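Local coordinates for carboxypeptidase A (Helicoverpa armigera, PDB 1JQG), which binds zinc and, as an M14 carboxypeptidase in its pro-form, probably removes residues from the C-terminal end of peptides once activated, at residues 130-138 with 194-202. Numbering follows the deposited sequence.
Sequences YLQELAKEF and AIHKLVIDV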
loop_
_atom_site.group_PDB
_atom_site.type_symbol
_atom_site.label_atom_id
_atom_site.label_comp_id
_atom_site.label_asym_id
_atom_site.label_seq_id
_atom_site.Cartn_x
_atom_site.Cartn_y
_atom_site.Cartn_z
ATOM N N TYR A 130 12.282 -8.571 14.571
ATOM C CA TYR A 130 12.037 -7.371 15.341
ATOM C C TYR A 130 10.741 -7.479 16.149
ATOM O O TYR A 130 10.752 -7.158 17.333
ATOM C CB TYR A 130 11.972 -6.156 14.419
ATOM C CG TYR A 130 11.592 -4.835 15.078
ATOM C CD1 TYR A 130 12.325 -4.347 16.158
ATOM C CD2 TYR A 130 10.520 -4.091 14.618
ATOM C CE1 TYR A 130 12.019 -3.130 16.733
ATOM C CE2 TYR A 130 10.167 -2.892 15.211
ATOM C CZ TYR A 130 10.946 -2.405 16.256
ATOM O OH TYR A 130 10.581 -1.199 16.774
ATOM N N LEU A 131 9.660 -7.879 15.483
ATOM C CA LEU A 131 8.382 -8.069 16.159
ATOM C C LEU A 131 8.468 -8.956 17.381
ATOM O O LEU A 131 7.803 -8.673 18.381
ATOM C CB LEU A 131 7.308 -8.643 15.211
ATOM C CG LEU A 131 7.012 -7.799 13.958
ATOM C CD1 LEU A 131 5.872 -8.411 13.148
ATOM C CD2 LEU A 131 6.758 -6.337 14.329
ATOM N N GLN A 132 9.218 -10.055 17.255
ATOM C CA GLN A 132 9.408 -11.005 18.355
ATOM C C GLN A 132 10.241 -10.471 19.492
ATOM O O GLN A 132 10.056 -10.828 20.658
ATOM C CB GLN A 132 10.030 -12.300 17.822
ATOM C CG GLN A 132 9.108 -13.060 16.890
ATOM C CD GLN A 132 9.797 -14.206 16.195
ATOM O OE1 GLN A 132 9.985 -14.214 14.968
ATOM N NE2 GLN A 132 10.211 -15.178 16.968
ATOM N N GLU A 133 11.148 -9.561 19.224
ATOM C CA GLU A 133 12.040 -8.968 20.193
ATOM C C GLU A 133 11.299 -7.938 21.020
ATOM O O GLU A 133 11.462 -7.758 22.251
ATOM C CB GLU A 133 13.261 -8.328 19.537
ATOM C CG GLU A 133 14.174 -9.327 18.816
ATOM C CD GLU A 133 14.709 -10.396 19.770
ATOM O OE1 GLU A 133 15.426 -9.946 20.693
ATOM O OE2 GLU A 133 14.413 -11.592 19.575
ATOM N N LEU A 134 10.350 -7.296 20.376
ATOM C CA LEU A 134 9.502 -6.296 21.013
ATOM C C LEU A 134 8.619 -6.941 22.060
ATOM O O LEU A 134 8.467 -6.424 23.186
ATOM C CB LEU A 134 8.677 -5.632 19.890
ATOM C CG LEU A 134 8.750 -4.117 19.774
ATOM C CD1 LEU A 134 10.169 -3.571 19.751
ATOM C CD2 LEU A 134 8.018 -3.671 18.504
ATOM N N ALA A 135 8.093 -8.144 21.738
ATOM C CA ALA A 135 7.253 -8.846 22.710
ATOM C C ALA A 135 7.994 -9.369 23.938
ATOM O O ALA A 135 7.346 -9.632 24.959
ATOM C CB ALA A 135 6.491 -10.007 22.075
ATOM N N LYS A 136 9.307 -9.526 23.835
ATOM C CA LYS A 136 10.158 -9.850 24.980
ATOM C C LYS A 136 10.476 -8.680 25.909
ATOM O O LYS A 136 10.537 -8.840 27.108
ATOM C CB LYS A 136 11.513 -10.352 24.452
ATOM C CG LYS A 136 11.407 -11.670 23.700
ATOM C CD LYS A 136 12.793 -12.172 23.296
ATOM C CE LYS A 136 12.687 -13.195 22.144
ATOM N NZ LYS A 136 14.048 -13.499 21.600
ATOM N N GLU A 137 10.683 -7.491 25.344
ATOM C CA GLU A 137 11.049 -6.311 26.125
ATOM C C GLU A 137 9.850 -5.557 26.668
ATOM O O GLU A 137 9.923 -4.897 27.712
ATOM C CB GLU A 137 11.881 -5.338 25.277
ATOM C CG GLU A 137 12.632 -4.268 26.046
ATOM C CD GLU A 137 13.514 -3.393 25.173
ATOM O OE1 GLU A 137 13.774 -3.861 24.039
ATOM O OE2 GLU A 137 13.958 -2.281 25.544
ATOM N N PHE A 138 8.710 -5.614 25.960
ATOM C CA PHE A 138 7.491 -4.928 26.369
ATOM C C PHE A 138 6.269 -5.842 26.423
ATOM O O PHE A 138 5.273 -5.676 25.668
ATOM C CB PHE A 138 7.241 -3.772 25.357
ATOM C CG PHE A 138 8.431 -2.865 25.190
ATOM C CD1 PHE A 138 9.200 -2.985 24.040
ATOM C CD2 PHE A 138 8.836 -1.955 26.156
ATOM C CE1 PHE A 138 10.331 -2.189 23.833
ATOM C CE2 PHE A 138 9.957 -1.160 25.940
ATOM C CZ PHE A 138 10.734 -1.266 24.796
ATOM N N ALA A 194 4.744 3.926 13.449
ATOM C CA ALA A 194 3.599 3.797 14.355
ATOM C C ALA A 194 3.878 2.885 15.548
ATOM O O ALA A 194 3.416 3.065 16.687
ATOM C CB ALA A 194 2.382 3.326 13.597
ATOM N N ILE A 195 4.605 1.792 15.326
ATOM C CA ILE A 195 5.066 0.896 16.380
ATOM C C ILE A 195 6.057 1.625 17.285
ATOM O O ILE A 195 6.096 1.409 18.508
ATOM C CB ILE A 195 5.734 -0.352 15.757
ATOM C CG1 ILE A 195 4.689 -1.200 15.026
ATOM C CG2 ILE A 195 6.424 -1.181 16.803
ATOM C CD1 ILE A 195 5.213 -2.383 14.236
ATOM N N HIS A 196 6.913 2.471 16.659
ATOM C CA HIS A 196 7.963 3.163 17.384
ATOM C C HIS A 196 7.376 4.171 18.352
ATOM O O HIS A 196 7.815 4.331 19.483
ATOM C CB HIS A 196 8.974 3.756 16.405
ATOM C CG HIS A 196 9.975 4.698 17.004
ATOM N ND1 HIS A 196 9.913 6.079 17.019
ATOM C CD2 HIS A 196 11.114 4.362 17.645
ATOM C CE1 HIS A 196 10.969 6.557 17.649
ATOM N NE2 HIS A 196 11.701 5.537 18.041
ATOM N N LYS A 197 6.369 4.908 17.927
ATOM C CA LYS A 197 5.734 5.909 18.810
ATOM C C LYS A 197 4.748 5.322 19.814
ATOM O O LYS A 197 4.507 5.919 20.842
ATOM C CB LYS A 197 4.994 6.995 18.015
ATOM C CG LYS A 197 5.965 7.945 17.290
ATOM C CD LYS A 197 6.626 8.756 18.405
ATOM C CE LYS A 197 7.699 9.684 17.865
ATOM N NZ LYS A 197 8.140 10.523 19.040
ATOM N N LEU A 198 4.192 4.135 19.536
ATOM C CA LEU A 198 3.289 3.486 20.473
ATOM C C LEU A 198 4.001 2.587 21.475
ATOM O O LEU A 198 3.426 2.198 22.487
ATOM C CB LEU A 198 2.221 2.696 19.704
ATOM C CG LEU A 198 1.262 3.471 18.828
ATOM C CD1 LEU A 198 0.426 2.504 18.004
ATOM C CD2 LEU A 198 0.328 4.373 19.619
ATOM N N VAL A 199 5.224 2.188 21.189
ATOM C CA VAL A 199 5.968 1.265 22.046
ATOM C C VAL A 199 7.288 1.847 22.524
ATOM O O VAL A 199 7.467 1.795 23.726
ATOM C CB VAL A 199 6.237 -0.069 21.309
ATOM C CG1 VAL A 199 6.908 -1.136 22.160
ATOM C CG2 VAL A 199 4.949 -0.652 20.723
ATOM N N ILE A 200 8.204 2.209 21.638
ATOM C CA ILE A 200 9.541 2.629 21.943
ATOM C C ILE A 200 9.623 4.020 22.537
ATOM O O ILE A 200 10.210 4.218 23.605
ATOM C CB ILE A 200 10.472 2.591 20.702
ATOM C CG1 ILE A 200 10.426 1.208 20.040
ATOM C CG2 ILE A 200 11.901 2.984 21.075
ATOM C CD1 ILE A 200 10.875 0.066 20.892
ATOM N N ASP A 201 9.091 5.009 21.847
ATOM C CA ASP A 201 9.119 6.393 22.245
ATOM C C ASP A 201 7.721 6.948 22.428
ATOM O O ASP A 201 7.202 7.544 21.486
ATOM C CB ASP A 201 9.868 7.246 21.210
ATOM C CG ASP A 201 10.192 8.631 21.731
ATOM O OD1 ASP A 201 10.408 9.448 20.830
ATOM O OD2 ASP A 201 10.223 8.841 22.964
ATOM N N VAL A 202 7.060 6.595 23.522
ATOM C CA VAL A 202 5.684 7.004 23.786
ATOM C C VAL A 202 5.625 8.441 24.316
ATOM O O VAL A 202 5.778 8.702 25.523
ATOM C CB VAL A 202 5.026 6.069 24.824
ATOM C CG1 VAL A 202 3.542 6.398 24.938
ATOM C CG2 VAL A 202 5.248 4.608 24.447
#
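Phe138 and Leu134 meet Val199, Ile200 and Ile195 between two helices in an almost wholly apolar contact, whose polar atoms are the Tyr130 hydroxyl and Val199 O, which lies over one face of the Phe138 ring. The ring of Phe138 crosses Val199 obliquely, its CD1 lying 3.5 Å from CG1 of Val199, while CE1 comes within 3.7 Å of Ile200 CD1. The torsion of Val199 explains the first touch: CG1 sits anti to the backbone N (chi1 -175°) and reaches the ring. The two methyls of Leu134 divide between two partners: CD2 lies 3.4 Å from Ile195 CG2 and CD1 3.9 Å from Ile200 CD1, so the end of Ile200 is shared by the leucine and the phenylalanine. One turn earlier in the helix, Tyr130 brings its OH to 4.1 Å from Ile200 CG1, and Leu131 CD2 touches the tip of Ile195, CD1, at 4.2 Å.

The helices behind these side chains run nearly parallel, 11° apart, with their axes 12.1 Å from each other; the span is filled mainly by side chains. Phe138 is the first residue to leave helical geometry after helix 124-137, yet its N still bonds to Leu134 O, which keeps the backbone of Phe138 tied to the last turn. On the sheet side, Leu159 of strand 155-161 takes Leu131 and Leu134, and Ile161 takes Val199, so both helices rest on the same face of the mixed sheet of the carboxypeptidase fold. Arg115 borders Phe138 and Ile200 and pairs with Glu137.

Were Phe138 cut back to an alanine, Val199 CG1 and the end of Ile200 would probably lose the ring they pack against. With no hydrogen bond or salt bridge between the segments, this joint, away from the zinc, depends on apolar burial and shape.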